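Local coordinates for putative OmpA family lipoprotein (Burkholderia cenocepacia, PDB 5LKW) that binds diaminopimelic acid, a peptidoglycan component, through its OmpA-like domain and probably serves the Tol-Pal system in outer membrane integrity and invagination during division, at residues P33-H38 and E74-A79; R48-Q53 and R78-L83. One frame throughout, in Å; residues are numbered along the deposited sequence.

Contact 1: residues P33-H38 and E74-A79; sequences PLMQQH and EAVRRA
Between P33-H38 of helix 32-44 and E74-A79 of helix 62-82, the CA atoms nearest each other are those of M35 and A79, 6.8 Å apart, a spacing consistent with the small side chain of A79. M35 supplies everything that touches from its helix. Its CG rests against the methyl of A79, M35 CG to A79 CB being 3.8 Å, and the sulfur keeps the same methyl company, with M35 SD 3.9 Å from A79 CB. One turn back along the second helix, V76 meets the thioether through a single branch, V76 CG1 lying 4.1 Å from M35 SD. The methionine reaches both residues because it folds: CG stands anti to its carbonyl carbon (chi1 -69°), and further bends at chi2 and chi3 bring the sulfur to V76, whose side chain that of M35 crosses nearly at right angles. On the valine, the touching branch CG1 is held out toward the sulfur by lying opposite the backbone N (chi1 173°), and the residue also packs on I52 and A116 of the sheet. Within the first helix, the bond from H38 ND1 to L34 O, 3.3 Å long and nearly in the ring plane, limits rotation of the imidazole. The groups that touch across the two segments are all apolar, as expected for the buried seam between two helices packed on one face of the sheet in the OmpA-like alpha/beta fold.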
# COMPACT_ATOMS: atom_id res chain seq x y z
N PRO A 33 0.58 -6.73 12.11
CA PRO A 33 2.00 -6.63 12.49
C PRO A 33 2.90 -5.90 11.47
O PRO A 33 3.82 -5.15 11.87
CB PRO A 33 2.44 -8.10 12.67
CG PRO A 33 1.16 -8.85 12.88
CD PRO A 33 0.12 -8.13 12.07
N LEU A 34 2.62 -6.07 10.18
CA LEU A 34 3.31 -5.30 9.15
C LEU A 34 3.08 -3.77 9.27
O LEU A 34 4.04 -2.98 9.17
CB LEU A 34 2.96 -5.84 7.75
CG LEU A 34 3.62 -5.21 6.52
CD1 LEU A 34 5.16 -5.40 6.60
CD2 LEU A 34 3.02 -5.86 5.25
N MET A 35 1.84 -3.37 9.52
CA MET A 35 1.50 -1.95 9.74
C MET A 35 2.28 -1.41 10.98
O MET A 35 2.76 -0.26 10.99
CB MET A 35 -0.02 -1.76 9.97
CG MET A 35 -1.02 -2.00 8.76
SD MET A 35 -0.67 -0.98 7.33
CE MET A 35 0.70 -1.91 6.58
N GLN A 36 2.38 -2.25 12.01
CA GLN A 36 3.05 -1.92 13.26
C GLN A 36 4.54 -1.75 13.05
O GLN A 36 5.15 -0.79 13.55
CB GLN A 36 2.74 -3.00 14.30
CG GLN A 36 1.23 -3.07 14.49
CD GLN A 36 0.74 -3.83 15.70
OE1 GLN A 36 0.54 -5.05 15.63
NE2 GLN A 36 0.47 -3.09 16.80
N GLN A 37 5.13 -2.67 12.27
CA GLN A 37 6.52 -2.54 11.94
C GLN A 37 6.79 -1.24 11.20
O GLN A 37 7.65 -0.44 11.63
CB GLN A 37 7.02 -3.75 11.16
CG GLN A 37 7.68 -4.78 12.07
CD GLN A 37 7.16 -6.20 11.85
OE1 GLN A 37 6.23 -6.43 11.07
NE2 GLN A 37 7.75 -7.16 12.57
N HIS A 38 6.07 -1.02 10.11
CA HIS A 38 6.26 0.23 9.38
C HIS A 38 6.01 1.49 10.20
O HIS A 38 6.81 2.41 10.12
CB HIS A 38 5.55 0.24 8.02
CG HIS A 38 6.28 -0.58 6.99
ND1 HIS A 38 6.04 -1.92 6.80
CD2 HIS A 38 7.29 -0.25 6.15
CE1 HIS A 38 6.84 -2.37 5.85
NE2 HIS A 38 7.62 -1.38 5.45
N GLU A 74 -5.58 4.84 1.16
CA GLU A 74 -6.12 5.58 2.32
C GLU A 74 -6.35 4.64 3.47
O GLU A 74 -5.98 4.96 4.62
CB GLU A 74 -7.38 6.37 1.96
CG GLU A 74 -7.07 7.62 1.10
CD GLU A 74 -8.29 8.44 0.67
OE1 GLU A 74 -9.46 7.94 0.74
OE2 GLU A 74 -8.06 9.59 0.21
N ALA A 75 -6.92 3.46 3.16
CA ALA A 75 -6.98 2.34 4.09
C ALA A 75 -5.62 2.01 4.77
O ALA A 75 -5.56 1.78 5.98
CB ALA A 75 -7.63 1.11 3.42
N VAL A 76 -4.51 2.00 4.02
CA VAL A 76 -3.18 1.72 4.56
C VAL A 76 -2.66 2.93 5.42
O VAL A 76 -2.15 2.75 6.52
CB VAL A 76 -2.17 1.40 3.43
CG1 VAL A 76 -0.74 1.29 3.97
CG2 VAL A 76 -2.60 0.11 2.61
N ARG A 77 -2.77 4.12 4.87
CA ARG A 77 -2.43 5.39 5.58
C ARG A 77 -3.18 5.46 6.90
O ARG A 77 -2.59 5.64 7.95
CB ARG A 77 -2.72 6.62 4.68
CG ARG A 77 -2.34 8.00 5.34
CD ARG A 77 -3.00 9.18 4.66
NE ARG A 77 -4.44 9.06 4.88
CZ ARG A 77 -5.41 9.62 4.15
NH1 ARG A 77 -5.13 10.40 3.11
NH2 ARG A 77 -6.67 9.37 4.49
N ARG A 78 -4.49 5.22 6.84
CA ARG A 78 -5.34 5.23 8.02
C ARG A 78 -4.88 4.23 9.09
O ARG A 78 -4.80 4.56 10.29
CB ARG A 78 -6.79 4.95 7.60
CG ARG A 78 -7.67 4.40 8.70
CD ARG A 78 -9.16 4.56 8.36
NE ARG A 78 -9.61 3.48 7.50
CZ ARG A 78 -9.87 3.59 6.20
NH1 ARG A 78 -9.74 4.74 5.55
NH2 ARG A 78 -10.27 2.50 5.53
N ALA A 79 -4.59 3.00 8.67
CA ALA A 79 -4.04 1.99 9.59
C ALA A 79 -2.74 2.43 10.21
O ALA A 79 -2.46 2.08 11.35
CB ALA A 79 -3.82 0.64 8.87

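Contact 2: residues R48-Q53 and R78-L83; sequences RHVLIQ and RAMALL
In the beta-alpha-beta unit of strand 50-55, helix 62-82 and strand 90-96, the helix lies over the sheet, and near its C-terminal end M80 is the residue that meets V50 and I52 of the first strand. The backbones stay well apart, with the CA atoms of I52 and M80 10.8 Å from each other, and side chains span the interval. V50 and I52, alternate residues of the strand, both direct their CB atoms at the helix, and the terminal methyl of M80 rests over both, touching each from the helix side. M80 CE lies 4.1 Å from I52 CD1 and 4.3 Å from V50 CG1, so one methyl group serves both strand residues. In M80 the chain runs out extended at chi2 (-162°) and turns only at chi3 (-65°), which swings CE away from the line of the preceding carbons. The I52 and M80 side chains run antiparallel past one another, I52 leading with CD1, which its roughly extended chi2 (154°) carries outward from the strand. Only 78 Å² is buried, as one methyl meets the tips of two chains; V50 also packs on L42, M90, L118 and Y120, and M80 on H38 and V85. Strand pairing is kept separate, V50 and I52 both sharing backbone hydrogen bonds with E91 of the parallel neighbour. Alternating inward residues of a strand, meeting the helix that follows it, form the helix-on-sheet layer of a beta-alpha-beta crossover, here within the OmpA-like domain.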
# COMPACT_ATOMS: atom_id res chain seq x y z
N ARG A 48 11.69 10.61 7.57
CA ARG A 48 11.23 9.62 6.58
C ARG A 48 9.82 9.84 6.07
O ARG A 48 8.88 9.88 6.84
CB ARG A 48 11.33 8.20 7.14
CG ARG A 48 12.68 7.59 6.95
CD ARG A 48 12.95 7.47 5.44
NE ARG A 48 14.17 6.71 5.20
CZ ARG A 48 14.70 6.50 4.01
NH1 ARG A 48 14.13 6.97 2.90
NH2 ARG A 48 15.80 5.78 3.92
N HIS A 49 9.71 9.93 4.75
CA HIS A 49 8.46 10.06 4.06
C HIS A 49 8.15 8.81 3.19
O HIS A 49 9.04 8.25 2.56
CB HIS A 49 8.46 11.34 3.23
CG HIS A 49 8.23 12.57 4.05
ND1 HIS A 49 8.94 12.84 5.20
CD2 HIS A 49 7.36 13.59 3.89
CE1 HIS A 49 8.52 13.99 5.72
NE2 HIS A 49 7.57 14.47 4.94
N VAL A 50 6.89 8.40 3.19
CA VAL A 50 6.48 7.21 2.46
C VAL A 50 5.34 7.63 1.54
O VAL A 50 4.43 8.35 1.94
CB VAL A 50 6.05 6.04 3.42
CG1 VAL A 50 4.82 6.40 4.25
CG2 VAL A 50 5.82 4.74 2.68
N LEU A 51 5.42 7.19 0.30
CA LEU A 51 4.33 7.36 -0.63
C LEU A 51 3.56 6.06 -0.64
O LEU A 51 4.13 5.01 -0.90
CB LEU A 51 4.89 7.62 -2.02
CG LEU A 51 3.90 7.93 -3.10
CD1 LEU A 51 3.27 9.34 -2.93
CD2 LEU A 51 4.66 7.80 -4.46
N ILE A 52 2.25 6.13 -0.42
CA ILE A 52 1.45 4.90 -0.41
C ILE A 52 0.62 4.92 -1.69
O ILE A 52 -0.26 5.73 -1.83
CB ILE A 52 0.49 4.85 0.84
CG1 ILE A 52 1.27 4.79 2.18
CG2 ILE A 52 -0.49 3.63 0.77
CD1 ILE A 52 0.38 5.39 3.29
N GLN A 53 0.93 4.01 -2.62
CA GLN A 53 0.32 3.91 -3.96
C GLN A 53 -0.67 2.71 -4.02
O GLN A 53 -0.26 1.54 -3.88
CB GLN A 53 1.39 3.64 -5.01
CG GLN A 53 2.58 4.58 -5.04
CD GLN A 53 3.40 4.37 -6.29
OE1 GLN A 53 3.92 3.28 -6.53
NE2 GLN A 53 3.51 5.41 -7.10
N ARG A 78 -4.49 5.22 6.84
CA ARG A 78 -5.34 5.23 8.02
C ARG A 78 -4.88 4.23 9.09
O ARG A 78 -4.80 4.56 10.29
CB ARG A 78 -6.79 4.95 7.60
CG ARG A 78 -7.67 4.40 8.70
CD ARG A 78 -9.16 4.56 8.36
NE ARG A 78 -9.61 3.48 7.50
CZ ARG A 78 -9.87 3.59 6.20
NH1 ARG A 78 -9.74 4.74 5.55
NH2 ARG A 78 -10.27 2.50 5.53
N ALA A 79 -4.59 3.00 8.67
CA ALA A 79 -4.04 1.99 9.59
C ALA A 79 -2.74 2.43 10.21
O ALA A 79 -2.46 2.08 11.35
CB ALA A 79 -3.82 0.64 8.87
N MET A 80 -1.90 3.14 9.46
CA MET A 80 -0.68 3.66 10.09
C MET A 80 -0.93 4.93 10.90
O MET A 80 -0.37 5.09 11.96
CB MET A 80 0.49 3.80 9.09
CG MET A 80 0.96 2.43 8.54
SD MET A 80 2.61 2.46 7.79
CE MET A 80 2.39 3.53 6.38
N ALA A 81 -1.82 5.80 10.43
CA ALA A 81 -2.32 6.97 11.19
C ALA A 81 -2.75 6.59 12.59
O ALA A 81 -2.29 7.18 13.57
CB ALA A 81 -3.50 7.63 10.48
N LEU A 82 -3.61 5.59 12.65
CA LEU A 82 -4.09 5.01 13.89
C LEU A 82 -3.00 4.52 14.80
O LEU A 82 -3.16 4.56 16.03
CB LEU A 82 -5.06 3.86 13.60
CG LEU A 82 -6.44 4.46 13.47
CD1 LEU A 82 -7.44 3.43 12.94
CD2 LEU A 82 -6.87 5.02 14.86
N LEU A 83 -1.89 4.07 14.22
CA LEU A 83 -0.74 3.66 15.04
C LEU A 83 0.16 4.83 15.42
O LEU A 83 1.23 4.63 15.97
CB LEU A 83 0.05 2.52 14.40
CG LEU A 83 -0.76 1.24 14.17
CD1 LEU A 83 -0.10 0.35 13.17
CD2 LEU A 83 -1.06 0.45 15.48

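Both contacts are buried and apolar, and both draw on helix 62-82, which contact 1 joins to helix 32-44 and contact 2 to strand 50-55. A methionine reaches across in each: onto an alanine and a valine in contact 1, where the backbones are near, and onto branched strand residues across a wider gap in contact 2. The centres lie only 6 Å apart, and the two sets interlock, with R77 CB 3.6 Å from I52 CD1 and H38 CB 3.7 Å from M80 SD. Together they form one hydrophobic layer that packs two helices over the sheet, away from the ligand pocket: the V76 side chain is about 13 Å from the bound diaminopimelic acid.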